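Putative non-ribosomal peptide synthetase (Actinomadura parvosata subsp. kistnae, PDB 6M7L) contains a condensation-type domain of a non-ribosomal peptide synthetase, probably an X domain that recruits cytochrome P450 enzymes rather than forming peptide bonds. Local coordinates at residues G69-I74 with P178-L183; D164-Y169 with W389-L394; G96-E101 with V128-H133; L44-A49 with A148-A153. One frame throughout, in Å; residues are numbered along the deposited sequence.

Contact 1 of 4, residues G69-I74 with P178-L183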
loop_
_atom_site.group_PDB
_atom_site.type_symbol
_atom_site.label_atom_id
_atom_site.label_comp_id
_atom_site.label_asym_id
_atom_site.label_seq_id
_atom_site.Cartn_x
_atom_site.Cartn_y
_atom_site.Cartn_z
ATOM N N GLY A 69 10.512 14.166 -12.068
ATOM C CA GLY A 69 10.118 14.919 -13.246
ATOM C C GLY A 69 10.562 14.260 -14.537
ATOM O O GLY A 69 9.825 14.250 -15.525
ATOM N N GLY A 70 11.776 13.700 -14.548
ATOM C CA GLY A 70 12.224 12.965 -15.717
ATOM C C GLY A 70 11.415 11.710 -15.969
ATOM O O GLY A 70 11.229 11.306 -17.121
ATOM N N ARG A 71 10.911 11.085 -14.904
ATOM C CA ARG A 71 10.148 9.852 -15.052
ATOM C C ARG A 71 8.757 10.121 -15.614
ATOM O O ARG A 71 8.244 9.335 -16.419
ATOM C CB ARG A 71 10.061 9.139 -13.702
ATOM C CG ARG A 71 9.127 7.945 -13.658
ATOM C CD ARG A 71 9.273 7.220 -12.329
ATOM N NE ARG A 71 8.315 6.130 -12.173
ATOM C CZ ARG A 71 8.514 4.891 -12.608
ATOM N NH1 ARG A 71 7.584 3.964 -12.419
ATOM N NH2 ARG A 71 9.635 4.580 -13.244
ATOM N N HIS A 72 8.132 11.224 -15.204
ATOM C CA HIS A 72 6.793 11.595 -15.654
ATOM C C HIS A 72 6.906 12.855 -16.500
ATOM O O HIS A 72 7.142 13.944 -15.968
ATOM C CB HIS A 72 5.856 11.821 -14.469
ATOM C CG HIS A 72 5.760 10.652 -13.540
ATOM N ND1 HIS A 72 4.792 9.679 -13.665
ATOM C CD2 HIS A 72 6.507 10.306 -12.464
ATOM C CE1 HIS A 72 4.949 8.780 -12.709
ATOM N NE2 HIS A 72 5.982 9.137 -11.967
ATOM N N GLU A 73 6.729 12.707 -17.817
ATOM C CA GLU A 73 6.803 13.860 -18.711
ATOM C C GLU A 73 5.838 14.962 -18.295
ATOM O O GLU A 73 6.153 16.149 -18.442
ATOM C CB GLU A 73 6.513 13.433 -20.150
ATOM C CG GLU A 73 7.613 12.617 -20.802
ATOM C CD GLU A 73 7.205 12.067 -22.156
ATOM O OE1 GLU A 73 5.987 11.969 -22.419
ATOM O OE2 GLU A 73 8.103 11.736 -22.958
ATOM N N ILE A 74 4.669 14.593 -17.766
ATOM C CA ILE A 74 3.654 15.591 -17.444
ATOM C C ILE A 74 4.142 16.546 -16.362
ATOM O O ILE A 74 3.727 17.710 -16.319
ATOM C CB ILE A 74 2.338 14.897 -17.044
ATOM C CG1 ILE A 74 1.219 15.926 -16.898
ATOM C CG2 ILE A 74 2.513 14.090 -15.760
ATOM C CD1 ILE A 74 -0.134 15.306 -16.802
ATOM N N PRO A 178 18.767 6.841 -10.325
ATOM C CA PRO A 178 17.709 5.862 -10.039
ATOM C C PRO A 178 17.606 4.804 -11.128
ATOM O O PRO A 178 17.565 5.113 -12.323
ATOM C CB PRO A 178 16.437 6.723 -9.963
ATOM C CG PRO A 178 16.799 8.017 -10.626
ATOM C CD PRO A 178 18.247 8.220 -10.324
ATOM N N GLU A 179 17.574 3.548 -10.699
ATOM C CA GLU A 179 17.514 2.387 -11.578
ATOM C C GLU A 179 16.100 1.823 -11.494
ATOM O O GLU A 179 15.776 1.071 -10.571
ATOM C CB GLU A 179 18.567 1.358 -11.170
ATOM C CG GLU A 179 18.533 0.051 -11.945
ATOM C CD GLU A 179 19.505 -0.972 -11.388
ATOM O OE1 GLU A 179 20.556 -0.563 -10.848
ATOM O OE2 GLU A 179 19.216 -2.184 -11.477
ATOM N N ARG A 180 15.253 2.200 -12.452
ATOM C CA ARG A 180 13.855 1.794 -12.448
ATOM C C ARG A 180 13.404 1.455 -13.859
ATOM O O ARG A 180 13.876 2.040 -14.838
ATOM C CB ARG A 180 12.938 2.890 -11.885
ATOM C CG ARG A 180 13.257 3.325 -10.471
ATOM C CD ARG A 180 12.113 4.127 -9.883
ATOM N NE ARG A 180 10.914 3.310 -9.725
ATOM C CZ ARG A 180 9.751 3.773 -9.280
ATOM N NH1 ARG A 180 9.629 5.052 -8.954
ATOM N NH2 ARG A 180 8.711 2.960 -9.164
ATOM N N ALA A 181 12.476 0.513 -13.950
ATOM C CA ALA A 181 11.809 0.251 -15.216
ATOM C C ALA A 181 11.006 1.483 -15.621
ATOM O O ALA A 181 10.192 1.975 -14.825
ATOM C CB ALA A 181 10.894 -0.968 -15.107
ATOM N N PRO A 182 11.206 2.013 -16.825
ATOM C CA PRO A 182 10.526 3.254 -17.213
ATOM C C PRO A 182 9.030 3.045 -17.394
ATOM O O PRO A 182 8.510 1.927 -17.380
ATOM C CB PRO A 182 11.199 3.636 -18.536
ATOM C CG PRO A 182 12.457 2.819 -18.595
ATOM C CD PRO A 182 12.149 1.556 -17.856
ATOM N N LEU A 183 8.334 4.166 -17.570
ATOM C CA LEU A 183 6.896 4.139 -17.798
ATOM C C LEU A 183 6.588 3.568 -19.176
ATOM O O LEU A 183 7.191 3.972 -20.176
ATOM C CB LEU A 183 6.315 5.547 -17.675
ATOM C CG LEU A 183 5.642 5.962 -16.366
ATOM C CD1 LEU A 183 6.551 5.697 -15.189
ATOM C CD2 LEU A 183 5.258 7.435 -16.421
#

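Contact 2 of 4, residues D164-Y169 with W389-L394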
loop_
_atom_site.group_PDB
_atom_site.type_symbol
_atom_site.label_atom_id
_atom_site.label_comp_id
_atom_site.label_asym_id
_atom_site.label_seq_id
_atom_site.Cartn_x
_atom_site.Cartn_y
_atom_site.Cartn_z
ATOM N N ASP A 164 7.507 7.455 -5.916
ATOM C CA ASP A 164 8.574 7.618 -6.898
ATOM C C ASP A 164 9.650 8.578 -6.407
ATOM O O ASP A 164 10.816 8.450 -6.797
ATOM C CB ASP A 164 8.000 8.092 -8.231
ATOM C CG ASP A 164 7.156 7.029 -8.909
ATOM O OD1 ASP A 164 6.970 5.948 -8.314
ATOM O OD2 ASP A 164 6.684 7.272 -10.040
ATOM N N LEU A 165 9.285 9.542 -5.558
ATOM C CA LEU A 165 10.294 10.407 -4.958
ATOM C C LEU A 165 11.127 9.642 -3.937
ATOM O O LEU A 165 12.334 9.878 -3.807
ATOM C CB LEU A 165 9.633 11.623 -4.310
ATOM C CG LEU A 165 10.591 12.597 -3.621
ATOM C CD1 LEU A 165 11.593 13.153 -4.622
ATOM C CD2 LEU A 165 9.832 13.717 -2.927
ATOM N N ALA A 166 10.497 8.721 -3.207
ATOM C CA ALA A 166 11.240 7.868 -2.288
ATOM C C ALA A 166 12.197 6.954 -3.040
ATOM O O ALA A 166 13.354 6.791 -2.638
ATOM C CB ALA A 166 10.272 7.047 -1.437
ATOM N N ALA A 167 11.731 6.354 -4.138
ATOM C CA ALA A 167 12.594 5.478 -4.922
ATOM C C ALA A 167 13.781 6.243 -5.493
ATOM O O ALA A 167 14.910 5.739 -5.502
ATOM C CB ALA A 167 11.792 4.817 -6.043
ATOM N N ALA A 168 13.547 7.471 -5.965
ATOM C CA ALA A 168 14.632 8.253 -6.546
ATOM C C ALA A 168 15.590 8.755 -5.474
ATOM O O ALA A 168 16.802 8.832 -5.705
ATOM C CB ALA A 168 14.065 9.421 -7.352
ATOM N N TYR A 169 15.071 9.097 -4.293
ATOM C CA TYR A 169 15.943 9.604 -3.237
ATOM C C TYR A 169 16.865 8.516 -2.708
ATOM O O TYR A 169 18.042 8.777 -2.434
ATOM C CB TYR A 169 15.118 10.201 -2.099
ATOM C CG TYR A 169 15.970 10.687 -0.951
ATOM C CD1 TYR A 169 16.728 11.843 -1.066
ATOM C CD2 TYR A 169 16.023 9.985 0.247
ATOM C CE1 TYR A 169 17.513 12.291 -0.021
ATOM C CE2 TYR A 169 16.806 10.425 1.298
ATOM C CZ TYR A 169 17.549 11.579 1.158
ATOM O OH TYR A 169 18.330 12.023 2.203
ATOM N N TRP A 389 4.686 5.471 3.120
ATOM C CA TRP A 389 5.578 6.452 2.513
ATOM C C TRP A 389 6.861 6.502 3.333
ATOM O O TRP A 389 6.824 6.822 4.526
ATOM C CB TRP A 389 4.927 7.834 2.455
ATOM C CG TRP A 389 3.813 7.959 1.457
ATOM C CD1 TRP A 389 3.537 7.114 0.422
ATOM C CD2 TRP A 389 2.825 8.995 1.403
ATOM N NE1 TRP A 389 2.438 7.561 -0.275
ATOM C CE2 TRP A 389 1.982 8.712 0.309
ATOM C CE3 TRP A 389 2.570 10.135 2.175
ATOM C CZ2 TRP A 389 0.904 9.528 -0.033
ATOM C CZ3 TRP A 389 1.500 10.941 1.834
ATOM C CH2 TRP A 389 0.680 10.634 0.740
ATOM N N ALA A 390 7.989 6.188 2.700
ATOM C CA ALA A 390 9.262 6.124 3.414
ATOM C C ALA A 390 10.384 6.530 2.469
ATOM O O ALA A 390 10.663 5.818 1.499
ATOM C CB ALA A 390 9.503 4.724 3.975
ATOM N N LEU A 391 11.026 7.661 2.754
ATOM C CA LEU A 391 12.253 8.023 2.055
ATOM C C LEU A 391 13.416 7.253 2.668
ATOM O O LEU A 391 13.649 7.371 3.877
ATOM C CB LEU A 391 12.525 9.521 2.143
ATOM C CG LEU A 391 11.516 10.557 1.638
ATOM C CD1 LEU A 391 12.233 11.863 1.322
ATOM C CD2 LEU A 391 10.746 10.070 0.431
ATOM N N PRO A 392 14.149 6.456 1.892
ATOM C CA PRO A 392 15.264 5.683 2.457
ATOM C C PRO A 392 16.239 6.559 3.232
ATOM O O PRO A 392 16.721 7.578 2.736
ATOM C CB PRO A 392 15.919 5.068 1.218
ATOM C CG PRO A 392 14.797 4.928 0.250
ATOM C CD PRO A 392 13.911 6.126 0.477
ATOM N N GLY A 393 16.511 6.159 4.474
ATOM C CA GLY A 393 17.420 6.882 5.336
ATOM C C GLY A 393 16.782 7.941 6.209
ATOM O O GLY A 393 17.487 8.560 7.014
ATOM N N LEU A 394 15.476 8.168 6.083
ATOM C CA LEU A 394 14.788 9.204 6.839
ATOM C C LEU A 394 13.503 8.646 7.431
ATOM O O LEU A 394 12.769 7.908 6.766
ATOM C CB LEU A 394 14.465 10.418 5.952
ATOM C CG LEU A 394 15.652 11.171 5.349
ATOM C CD1 LEU A 394 15.187 12.092 4.231
ATOM C CD2 LEU A 394 16.389 11.957 6.421
#

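Contact 3 of 4, residues G96-E101 with V128-H133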
loop_
_atom_site.group_PDB
_atom_site.type_symbol
_atom_site.label_atom_id
_atom_site.label_comp_id
_atom_site.label_asym_id
_atom_site.label_seq_id
_atom_site.Cartn_x
_atom_site.Cartn_y
_atom_site.Cartn_z
ATOM N N GLY A 96 13.240 22.478 -16.750
ATOM C CA GLY A 96 11.945 21.922 -16.399
ATOM C C GLY A 96 11.964 21.066 -15.154
ATOM O O GLY A 96 10.939 20.448 -14.831
ATOM N N ARG A 97 13.091 20.979 -14.457
ATOM C CA ARG A 97 13.092 20.418 -13.120
ATOM C C ARG A 97 12.213 21.287 -12.220
ATOM O O ARG A 97 12.075 22.492 -12.453
ATOM C CB ARG A 97 14.516 20.352 -12.570
ATOM C CG ARG A 97 15.106 21.714 -12.236
ATOM C CD ARG A 97 16.562 21.626 -11.808
ATOM N NE ARG A 97 16.905 20.314 -11.269
ATOM C CZ ARG A 97 17.885 20.100 -10.397
ATOM N NH1 ARG A 97 18.610 21.117 -9.948
ATOM N NH2 ARG A 97 18.134 18.872 -9.963
ATOM N N PRO A 98 11.588 20.703 -11.196
ATOM C CA PRO A 98 10.759 21.507 -10.308
ATOM C C PRO A 98 11.619 22.435 -9.471
ATOM O O PRO A 98 12.755 22.088 -9.104
ATOM C CB PRO A 98 10.056 20.453 -9.434
ATOM C CG PRO A 98 11.037 19.334 -9.388
ATOM C CD PRO A 98 11.635 19.292 -10.773
ATOM N N PRO A 99 11.132 23.633 -9.163
ATOM C CA PRO A 99 11.846 24.483 -8.208
ATOM C C PRO A 99 11.789 23.891 -6.809
ATOM O O PRO A 99 10.841 23.195 -6.440
ATOM C CB PRO A 99 11.097 25.819 -8.283
ATOM C CG PRO A 99 9.754 25.478 -8.839
ATOM C CD PRO A 99 9.966 24.311 -9.754
ATOM N N LEU A 100 12.832 24.167 -6.031
ATOM C CA LEU A 100 12.952 23.670 -4.662
ATOM C C LEU A 100 13.284 24.849 -3.752
ATOM O O LEU A 100 14.444 25.263 -3.662
ATOM C CB LEU A 100 14.013 22.580 -4.559
ATOM C CG LEU A 100 14.363 22.115 -3.141
ATOM C CD1 LEU A 100 13.132 21.569 -2.422
ATOM C CD2 LEU A 100 15.478 21.078 -3.167
ATOM N N GLU A 101 12.268 25.388 -3.086
ATOM C CA GLU A 101 12.492 26.421 -2.088
ATOM C C GLU A 101 13.014 25.798 -0.800
ATOM O O GLU A 101 12.526 24.755 -0.353
ATOM C CB GLU A 101 11.206 27.195 -1.804
ATOM C CG GLU A 101 11.339 28.186 -0.653
ATOM C CD GLU A 101 10.018 28.807 -0.248
ATOM O OE1 GLU A 101 10.033 29.780 0.537
ATOM O OE2 GLU A 101 8.964 28.323 -0.711
ATOM N N VAL A 128 6.622 24.551 -14.940
ATOM C CA VAL A 128 6.250 23.146 -14.790
ATOM C C VAL A 128 5.170 23.078 -13.718
ATOM O O VAL A 128 5.145 23.921 -12.809
ATOM C CB VAL A 128 7.464 22.265 -14.450
ATOM C CG1 VAL A 128 8.500 22.365 -15.551
ATOM C CG2 VAL A 128 8.059 22.652 -13.103
ATOM N N PRO A 129 4.261 22.112 -13.782
ATOM C CA PRO A 129 3.072 22.163 -12.922
ATOM C C PRO A 129 3.279 21.575 -11.534
ATOM O O PRO A 129 2.329 21.054 -10.939
ATOM C CB PRO A 129 2.044 21.358 -13.720
ATOM C CG PRO A 129 2.874 20.357 -14.456
ATOM C CD PRO A 129 4.201 20.999 -14.745
ATOM N N TRP A 130 4.496 21.648 -11.001
ATOM C CA TRP A 130 4.708 21.242 -9.620
ATOM C C TRP A 130 5.958 21.920 -9.081
ATOM O O TRP A 130 6.791 22.425 -9.837
ATOM C CB TRP A 130 4.799 19.716 -9.478
ATOM C CG TRP A 130 6.038 19.090 -10.039
ATOM C CD1 TRP A 130 6.602 19.326 -11.258
ATOM C CD2 TRP A 130 6.850 18.093 -9.408
ATOM N NE1 TRP A 130 7.725 18.550 -11.418
ATOM C CE2 TRP A 130 7.897 17.783 -10.297
ATOM C CE3 TRP A 130 6.796 17.438 -8.173
ATOM C CZ2 TRP A 130 8.879 16.842 -9.994
ATOM C CZ3 TRP A 130 7.775 16.510 -7.871
ATOM C CH2 TRP A 130 8.801 16.220 -8.777
ATOM N N ARG A 131 6.066 21.931 -7.756
ATOM C CA ARG A 131 7.176 22.572 -7.069
ATOM C C ARG A 131 7.282 21.987 -5.668
ATOM O O ARG A 131 6.358 21.335 -5.176
ATOM C CB ARG A 131 6.995 24.091 -7.013
ATOM C CG ARG A 131 5.620 24.512 -6.546
ATOM C CD ARG A 131 5.550 25.995 -6.230
ATOM N NE ARG A 131 4.469 26.257 -5.287
ATOM C CZ ARG A 131 3.271 26.724 -5.619
ATOM N NH1 ARG A 131 2.988 27.010 -6.882
ATOM N NH2 ARG A 131 2.358 26.909 -4.677
ATOM N N ALA A 132 8.424 22.230 -5.032
ATOM C CA ALA A 132 8.720 21.678 -3.719
ATOM C C ALA A 132 9.234 22.775 -2.799
ATOM O O ALA A 132 10.009 23.639 -3.219
ATOM C CB ALA A 132 9.752 20.547 -3.810
ATOM N N HIS A 133 8.801 22.728 -1.541
ATOM C CA HIS A 133 9.196 23.705 -0.531
ATOM C C HIS A 133 9.761 22.951 0.663
ATOM O O HIS A 133 9.017 22.276 1.384
ATOM C CB HIS A 133 8.014 24.578 -0.117
ATOM C CG HIS A 133 7.207 25.084 -1.271
ATOM N ND1 HIS A 133 7.385 26.340 -1.811
ATOM C CD2 HIS A 133 6.224 24.499 -1.994
ATOM C CE1 HIS A 133 6.542 26.508 -2.814
ATOM N NE2 HIS A 133 5.826 25.406 -2.946
#

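Contact 4 of 4, residues L44-A49 with A148-A153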
loop_
_atom_site.group_PDB
_atom_site.type_symbol
_atom_site.label_atom_id
_atom_site.label_comp_id
_atom_site.label_asym_id
_atom_site.label_seq_id
_atom_site.Cartn_x
_atom_site.Cartn_y
_atom_site.Cartn_z
ATOM N N LEU A 44 -6.174 25.257 -7.458
ATOM C CA LEU A 44 -6.667 23.882 -7.484
ATOM C C LEU A 44 -5.456 22.970 -7.614
ATOM O O LEU A 44 -5.014 22.629 -8.713
ATOM C CB LEU A 44 -7.656 23.684 -8.622
ATOM C CG LEU A 44 -9.018 24.350 -8.424
ATOM C CD1 LEU A 44 -9.882 24.219 -9.673
ATOM C CD2 LEU A 44 -9.715 23.742 -7.216
ATOM N N HIS A 45 -4.906 22.584 -6.465
ATOM C CA HIS A 45 -3.677 21.812 -6.399
ATOM C C HIS A 45 -3.882 20.570 -5.541
ATOM O O HIS A 45 -4.743 20.531 -4.657
ATOM C CB HIS A 45 -2.523 22.632 -5.804
ATOM C CG HIS A 45 -2.332 23.975 -6.437
ATOM N ND1 HIS A 45 -1.889 25.072 -5.731
ATOM C CD2 HIS A 45 -2.509 24.396 -7.711
ATOM C CE1 HIS A 45 -1.808 26.112 -6.541
ATOM N NE2 HIS A 45 -2.180 25.729 -7.748
ATOM N N VAL A 46 -3.079 19.557 -5.813
ATOM C CA VAL A 46 -2.852 18.473 -4.868
ATOM C C VAL A 46 -1.539 18.765 -4.159
ATOM O O VAL A 46 -0.632 19.391 -4.722
ATOM C CB VAL A 46 -2.826 17.092 -5.556
ATOM C CG1 VAL A 46 -4.219 16.704 -6.036
ATOM C CG2 VAL A 46 -1.837 17.095 -6.704
ATOM N N ARG A 47 -1.434 18.334 -2.906
ATOM C CA ARG A 47 -0.226 18.643 -2.156
ATOM C C ARG A 47 -0.044 17.642 -1.025
ATOM O O ARG A 47 -1.012 17.085 -0.501
ATOM C CB ARG A 47 -0.245 20.079 -1.613
ATOM C CG ARG A 47 -1.210 20.324 -0.464
ATOM C CD ARG A 47 -2.661 20.418 -0.967
ATOM N NE ARG A 47 -3.509 19.439 -0.298
ATOM C CZ ARG A 47 -4.184 19.682 0.819
ATOM N NH1 ARG A 47 -4.903 18.717 1.375
ATOM N NH2 ARG A 47 -4.135 20.888 1.377
ATOM N N VAL A 48 1.217 17.421 -0.664
ATOM C CA VAL A 48 1.589 16.486 0.391
ATOM C C VAL A 48 2.732 17.095 1.189
ATOM O O VAL A 48 3.699 17.604 0.613
ATOM C CB VAL A 48 1.992 15.110 -0.179
ATOM C CG1 VAL A 48 3.026 15.267 -1.291
ATOM C CG2 VAL A 48 2.514 14.206 0.924
ATOM N N ALA A 49 2.614 17.063 2.510
ATOM C CA ALA A 49 3.666 17.516 3.407
ATOM C C ALA A 49 4.235 16.311 4.141
ATOM O O ALA A 49 3.487 15.540 4.751
ATOM C CB ALA A 49 3.139 18.558 4.394
ATOM N N ALA A 148 1.418 20.125 -6.584
ATOM C CA ALA A 148 1.273 19.819 -7.999
ATOM C C ALA A 148 -0.088 20.304 -8.466
ATOM O O ALA A 148 -1.101 20.028 -7.817
ATOM C CB ALA A 148 1.427 18.317 -8.265
ATOM N N HIS A 149 -0.112 21.033 -9.579
ATOM C CA HIS A 149 -1.376 21.526 -10.103
ATOM C C HIS A 149 -2.217 20.361 -10.610
ATOM O O HIS A 149 -1.689 19.385 -11.152
ATOM C CB HIS A 149 -1.135 22.537 -11.222
ATOM C CG HIS A 149 -2.324 23.400 -11.512
ATOM N ND1 HIS A 149 -3.412 22.952 -12.227
ATOM C CD2 HIS A 149 -2.603 24.678 -11.163
ATOM C CE1 HIS A 149 -4.309 23.918 -12.312
ATOM N NE2 HIS A 149 -3.842 24.977 -11.675
ATOM N N ARG A 150 -3.535 20.462 -10.429
ATOM C CA ARG A 150 -4.413 19.361 -10.815
ATOM C C ARG A 150 -4.515 19.184 -12.324
ATOM O O ARG A 150 -5.167 18.236 -12.776
ATOM C CB ARG A 150 -5.805 19.558 -10.213
ATOM C CG ARG A 150 -5.816 19.623 -8.693
ATOM C CD ARG A 150 -7.235 19.677 -8.144
ATOM N NE ARG A 150 -7.522 18.530 -7.288
ATOM C CZ ARG A 150 -7.343 18.518 -5.971
ATOM N NH1 ARG A 150 -7.627 17.428 -5.271
ATOM N NH2 ARG A 150 -6.885 19.597 -5.353
ATOM N N ILE A 151 -3.892 20.068 -13.110
ATOM C CA ILE A 151 -3.766 19.840 -14.543
ATOM C C ILE A 151 -2.779 18.718 -14.827
ATOM O O ILE A 151 -2.773 18.159 -15.929
ATOM C CB ILE A 151 -3.337 21.141 -15.251
ATOM C CG1 ILE A 151 -3.605 21.062 -16.755
ATOM C CG2 ILE A 151 -1.866 21.428 -14.996
ATOM C CD1 ILE A 151 -3.242 22.327 -17.503
ATOM N N ALA A 152 -1.947 18.365 -13.847
ATOM C CA ALA A 152 -0.927 17.345 -14.017
ATOM C C ALA A 152 -1.045 16.180 -13.053
ATOM O O ALA A 152 -0.467 15.124 -13.326
ATOM C CB ALA A 152 0.472 17.955 -13.862
ATOM N N ALA A 153 -1.767 16.332 -11.947
ATOM C CA ALA A 153 -1.782 15.318 -10.903
ATOM C C ALA A 153 -3.159 15.270 -10.263
ATOM O O ALA A 153 -3.734 16.316 -9.946
ATOM C CB ALA A 153 -0.711 15.612 -9.847
#

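Contact 1 of 4, residues G69-I74 with P178-L183
Ala181 O accepts a hydrogen bond from Arg71 NH2 at 3.1 Å, with an N-H...O angle of 162° and the oxygen near the plane of the guanidinium. The same group takes part in a guanidinium-guanidinium stack where helix 58-71 ends against the loop following helix 155-172. Arg71 and Arg180 lie flat on each other, their centres 3.7 Å apart and their planes 10° from parallel, although the two side chains cross at about a right angle. The Arg71 chain is extended from CG to NE, with CG anti to the backbone N (chi1 171°), whereas Arg180 bends at chi3. The like charges are probably offset by Asp164 on helix 155-172, which makes salt bridges to Arg71 NE and Arg180 NH1 and accepts a hydrogen bond from His72 NE2. Outside the two segments, Arg180 NE also pairs with an acidic side chain of another protein chain, placing this loop at the interface with that partner. The opposite face of the Arg71 guanidinium is covered by Leu183, so the group is sandwiched: CD1 of Leu183 sits over its centre, 3.3 Å from Arg71 CZ, while CD2 reaches His72 ND1 at 3.6 Å.

Contact 2 of 4, residues D164-Y169 with W389-L394
Tyr169 of helix 155-172 packs against a turn formed by Leu391, Pro392 and Leu394. Its CB is directed at the loop, and CG stands anti to the backbone N (chi1 177°); the ring beyond it meets the loop. On the ring, CD2 meets Leu391 CB at 4.0 Å. The next atom, CE2, faces the carbonyl of Pro392, whose oxygen lies 3.2 Å from CE2 at the ring edge, near its plane. Leu394 crosses the ring at about a right angle and sets its CD1 3.7 Å from Tyr169 CE2 and equally near the hydroxyl. That OH finds its polar partner outside the two segments, in a hydrogen bond with Asp57 N. The surface met by the ring is a type II beta turn from Leu391 to Leu394, closed by a 3.0 Å bond from Leu394 N to Leu391 O, with Gly393 taking the positive phi (91°) of its third position. One helical turn before Tyr169, Ala166 CB touches Leu391 CD2 at 3.6 Å, and Pro392 CD rests against the Ala166 carbonyl. Helix 155-172 packs on helix 58-71 through Leu165 and Ala168, and on the loop through Ala166 and Tyr169; Leu391, itself leaning on Leu52 of strand 45-53, belongs to the loop leading into strand 395-399, an edge strand of the five-stranded sheet.

Contact 3 of 4, residues G96-E101 with V128-H133
Pro98 lies over one face of the Trp130 indole, the two side chains side by side and pointing the same way. Its CB stands 3.7 Å from the centroid of the five-membered ring, 20° off the ring normal, a CH-pi contact, while Pro98 CG comes to the rim of the indole, 3.4 Å from Trp130 CZ2. Leu65 and Val68 of helix 58-71 add to this apolar layer, packing on Pro98 and Trp130 respectively. Pro99 is turned differently: its CG meets Arg131 CB at 3.6 Å, the two side chains crossing obliquely. Between these groups the backbones enter a parallel pairing, Ala132 N bonding to Pro99 O and Glu101 N to Ala132 O. This is the sheet edge of a beta-alpha-beta unit, in which helix 110-119 connects strand 100-102 to the adjacent parallel strand 130-136. Leu100 and Ala132 share one face of the sheet, with Leu100 CD1 on Ala132 CB. On the face carrying Glu101 and His133 the contact is polar. His133 ND1 donates to Glu101 OE2 at 2.8 Å in a nearly straight bond (168°); the oxygen is close to the imidazole plane, whereas the carboxylate is turned 73° from that plane. At the other nitrogen of the ring, Arg131 NE donates to His133 NE2 at 2.8 Å, again in the ring plane. With one nitrogen donating and the other accepting, the pattern is consistent with a neutral imidazole protonated on ND1. Arg117 of the crossover helix forms a salt bridge with Glu101 OE1, and its carbonyl receives Arg131 NH2.

Contact 4 of 4, residues L44-A49 with A148-A153
Val46 and Ala148 form an antiparallel hydrogen-bonded pair, Val46 N to Ala148 O and Ala148 N to Val46 O, each at 2.9 Å. One step on, past the non-hydrogen-bonded pair of His45 and His149, Arg150 N bonds to Leu44 O at 3.1 Å, continuing the ladder beyond the end of strand 141-149. Leu44 O also stands over the centre of the His149 imidazole, on one face. At the ring edge His149 ND1 accepts the backbone N-H of Ile151 (3.1 Å). The two histidine rings meet obliquely, planes 60° apart, with His149 CD2 at the edge of the His45 ring, 3.5 Å from His45 CD2; His45 ND1 is hydrogen-bonded to Ala118 O. The Arg150 chain runs past Leu44 and bends at chi3 (119°), and its guanidinium presents one face to Val46 CG1, 3.6 Å from Arg150 CZ. Val46 CG2 touches both Ala148 CB and Ala153 CB, 3.7 Å from the latter, and Met31 of helix 26-34 touches Leu44, His149 and Arg150. By sequence, His149 and Arg150 stand where active condensation domains carry the paired histidines of the HHxxxDG motif. With Arg150 at the position of the second histidine, the site is consistent with an X domain, which probably does not condense peptides.

All four contacts lie in the part of the condensation fold built round the five-stranded sheet. Along the chain contact 3 closes first, lying within the span of both contact 1 and contact 4; contacts 1 and 4 interleave, and contact 2 reaches far downstream. Contacts 3 and 4, with centres about 12 Å apart, join successive strands of the sheet, and Pro129 O bonds to His149 N. Contacts 1 and 2, centred about 15 Å apart, are joined by Asp164 of helix 155-172, which His72 and Arg180 bind. Trp389 on Val48 ties contact 2 to contact 4. Contact 1, at the interface with another protein, is centred about 18 Å from contact 4: probable docking surface and motif are separate places.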